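Local coordinates for putative alpha-galactosidase/melibiase (Bacteroides fragilis, PDB 4OGZ), which probably hydrolyses terminal, non-reducing alpha-D-galactose residues from alpha-D-galactosides, as a member of glycoside hydrolase family 27, at residues D440-V445 / K468-K473. Numbering follows the deposited sequence. Where two conformers were deposited one is given.
Sequences DRVYDV and KVFICK
Asp444 OD1 is gripped three times: a water gives it a hydrogen bond of 2.6 Å and in turn accepts one from Val469 N, while the backbone N atoms of Ile446 and Glu447 bind the same oxygen. Asp444 CG lies anti to its backbone N (chi1 -176°), beside the carbonyl carbon; its other oxygen, OD2, stands 3.9 Å from CE1 of Phe470, the carboxylate and ring planes 75° apart. On the same face Val442 CG1 packs 3.8 Å from Phe470 CB and CD1, CG2 faces Cys472 SG, and Trp458 meets the Phe470 ring edge-to-face. Tyr443 and Ile471 form the central hydrogen-bonded pair, Ile471 N to Tyr443 O measuring 2.8 Å. Val445 CG2 reaches Ile471 CD1 at 3.7 Å, and helix 378-384 covers Val445 and Val469; Asp379 of that helix is hydrogen-bonded to the Tyr443 hydroxyl. At the chain terminus Arg441 and Lys473 run side by side, bringing NH1 to 3.3 Å from NZ in the guanidinium plane, a meeting of like charges. Lys473 is opposed by two residues, Asp440 and Arg441, a classic beta bulge ending an antiparallel pairing that joins strand 442-444 to the C-terminal strand of the beta-sandwich domain.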
loop_
_atom_site.group_PDB
_atom_site.type_symbol
_atom_site.label_atom_id
_atom_site.label_comp_id
_atom_site.label_asym_id
_atom_site.label_seq_id
_atom_site.Cartn_x
_atom_site.Cartn_y
_atom_site.Cartn_z
ATOM N N ASP A 440 12.894 -9.348 26.742
ATOM C CA ASP A 440 12.329 -10.345 27.638
ATOM C C ASP A 440 11.321 -11.260 26.931
ATOM O O ASP A 440 11.224 -12.426 27.262
ATOM C CB ASP A 440 11.701 -9.666 28.848
ATOM C CG ASP A 440 12.732 -8.910 29.683
ATOM O OD1 ASP A 440 13.922 -9.301 29.724
ATOM O OD2 ASP A 440 12.347 -7.907 30.295
ATOM N N ARG A 441 10.601 -10.726 25.948
ATOM C CA ARG A 441 9.643 -11.466 25.200
ATOM C C ARG A 441 9.805 -11.138 23.723
ATOM O O ARG A 441 9.635 -9.988 23.309
ATOM C CB ARG A 441 8.242 -11.102 25.670
ATOM C CG ARG A 441 7.192 -12.052 25.144
ATOM C CD ARG A 441 5.807 -11.647 25.605
ATOM N NE ARG A 441 4.836 -12.718 25.370
ATOM C CZ ARG A 441 4.202 -12.949 24.220
ATOM N NH1 ARG A 441 4.412 -12.183 23.151
ATOM N NH2 ARG A 441 3.348 -13.960 24.143
ATOM N N VAL A 442 10.135 -12.149 22.923
ATOM C CA VAL A 442 10.504 -11.919 21.541
ATOM C C VAL A 442 9.725 -12.873 20.664
ATOM O O VAL A 442 9.721 -14.076 20.903
ATOM C CB VAL A 442 12.019 -12.089 21.324
ATOM C CG1 VAL A 442 12.376 -11.957 19.839
ATOM C CG2 VAL A 442 12.778 -11.063 22.161
ATOM N N TYR A 443 9.019 -12.317 19.684
ATOM C CA TYR A 443 8.176 -13.088 18.796
ATOM C C TYR A 443 8.763 -13.040 17.382
ATOM O O TYR A 443 9.050 -11.968 16.854
ATOM C CB TYR A 443 6.764 -12.519 18.846
ATOM C CG TYR A 443 5.785 -13.196 17.930
ATOM C CD1 TYR A 443 5.211 -14.418 18.274
ATOM C CD2 TYR A 443 5.430 -12.612 16.712
ATOM C CE1 TYR A 443 4.320 -15.050 17.431
ATOM C CE2 TYR A 443 4.528 -13.231 15.869
ATOM C CZ TYR A 443 3.986 -14.456 16.229
ATOM O OH TYR A 443 3.100 -15.067 15.380
ATOM N N ASP A 444 8.970 -14.199 16.796
ATOM C CA ASP A 444 9.503 -14.318 15.426
ATOM C C ASP A 444 8.326 -14.280 14.455
ATOM O O ASP A 444 7.521 -15.187 14.400
ATOM C CB ASP A 444 10.334 -15.579 15.286
ATOM C CG ASP A 444 10.986 -15.713 13.929
ATOM O OD1 ASP A 444 10.389 -15.313 12.905
ATOM O OD2 ASP A 444 12.109 -16.235 13.897
ATOM N N VAL A 445 8.242 -13.181 13.722
ATOM C CA VAL A 445 7.139 -12.863 12.822
ATOM C C VAL A 445 7.143 -13.673 11.521
ATOM O O VAL A 445 6.105 -13.843 10.892
ATOM C CB VAL A 445 7.196 -11.344 12.512
ATOM C CG1 VAL A 445 6.427 -10.962 11.250
ATOM C CG2 VAL A 445 6.694 -10.574 13.709
ATOM N N LYS A 468 15.226 -11.395 9.158
ATOM C CA LYS A 468 14.439 -11.905 10.253
ATOM C C LYS A 468 13.766 -10.708 10.921
ATOM O O LYS A 468 14.378 -9.627 11.049
ATOM C CB LYS A 468 15.306 -12.705 11.231
ATOM C CG LYS A 468 15.619 -14.117 10.744
ATOM C CD LYS A 468 16.361 -14.952 11.790
ATOM C CE LYS A 468 16.161 -16.452 11.645
ATOM N NZ LYS A 468 17.146 -17.038 10.694
ATOM N N VAL A 469 12.498 -10.879 11.295
ATOM C CA VAL A 469 11.725 -9.810 11.933
ATOM C C VAL A 469 11.216 -10.304 13.277
ATOM O O VAL A 469 10.596 -11.387 13.371
ATOM C CB VAL A 469 10.535 -9.349 11.063
ATOM C CG1 VAL A 469 9.721 -8.283 11.777
ATOM C CG2 VAL A 469 11.020 -8.804 9.729
ATOM N N PHE A 470 11.526 -9.539 14.317
ATOM C CA PHE A 470 11.164 -9.907 15.661
ATOM C C PHE A 470 10.349 -8.809 16.250
ATOM O O PHE A 470 10.701 -7.651 16.074
ATOM C CB PHE A 470 12.394 -10.085 16.562
ATOM C CG PHE A 470 13.381 -11.073 16.047
ATOM C CD1 PHE A 470 13.130 -12.431 16.117
ATOM C CD2 PHE A 470 14.568 -10.643 15.467
ATOM C CE1 PHE A 470 14.056 -13.339 15.655
ATOM C CE2 PHE A 470 15.500 -11.559 15.010
ATOM C CZ PHE A 470 15.238 -12.909 15.105
ATOM N N ILE A 471 9.322 -9.156 17.021
ATOM C CA ILE A 471 8.646 -8.165 17.870
ATOM C C ILE A 471 9.071 -8.351 19.329
ATOM O O ILE A 471 8.967 -9.431 19.876
ATOM C CB ILE A 471 7.135 -8.280 17.703
ATOM C CG1 ILE A 471 6.783 -7.808 16.293
ATOM C CG2 ILE A 471 6.406 -7.454 18.745
ATOM C CD1 ILE A 471 5.333 -7.964 15.949
ATOM N N CYS A 472 9.520 -7.257 19.951
ATOM C CA CYS A 472 10.333 -7.304 21.161
ATOM C C CYS A 472 9.722 -6.441 22.207
ATOM O O CYS A 472 9.508 -5.251 21.996
ATOM C CB CYS A 472 11.743 -6.780 20.870
ATOM S SG CYS A 472 12.655 -7.787 19.640
ATOM N N LYS A 473 9.447 -7.022 23.356
ATOM C CA LYS A 473 9.001 -6.220 24.491
ATOM C C LYS A 473 9.653 -6.767 25.762
ATOM O O LYS A 473 10.174 -7.889 25.786
ATOM C CB LYS A 473 7.464 -6.176 24.581
ATOM C CG LYS A 473 6.747 -7.513 24.383
ATOM C CD LYS A 473 5.407 -7.354 23.641
ATOM C CE LYS A 473 4.862 -8.680 23.098
ATOM N NZ LYS A 473 5.807 -9.395 22.170
ATOM O OXT LYS A 473 9.695 -6.069 26.776
HETATM O O HOH W 1 11.905 -13.693 11.488
#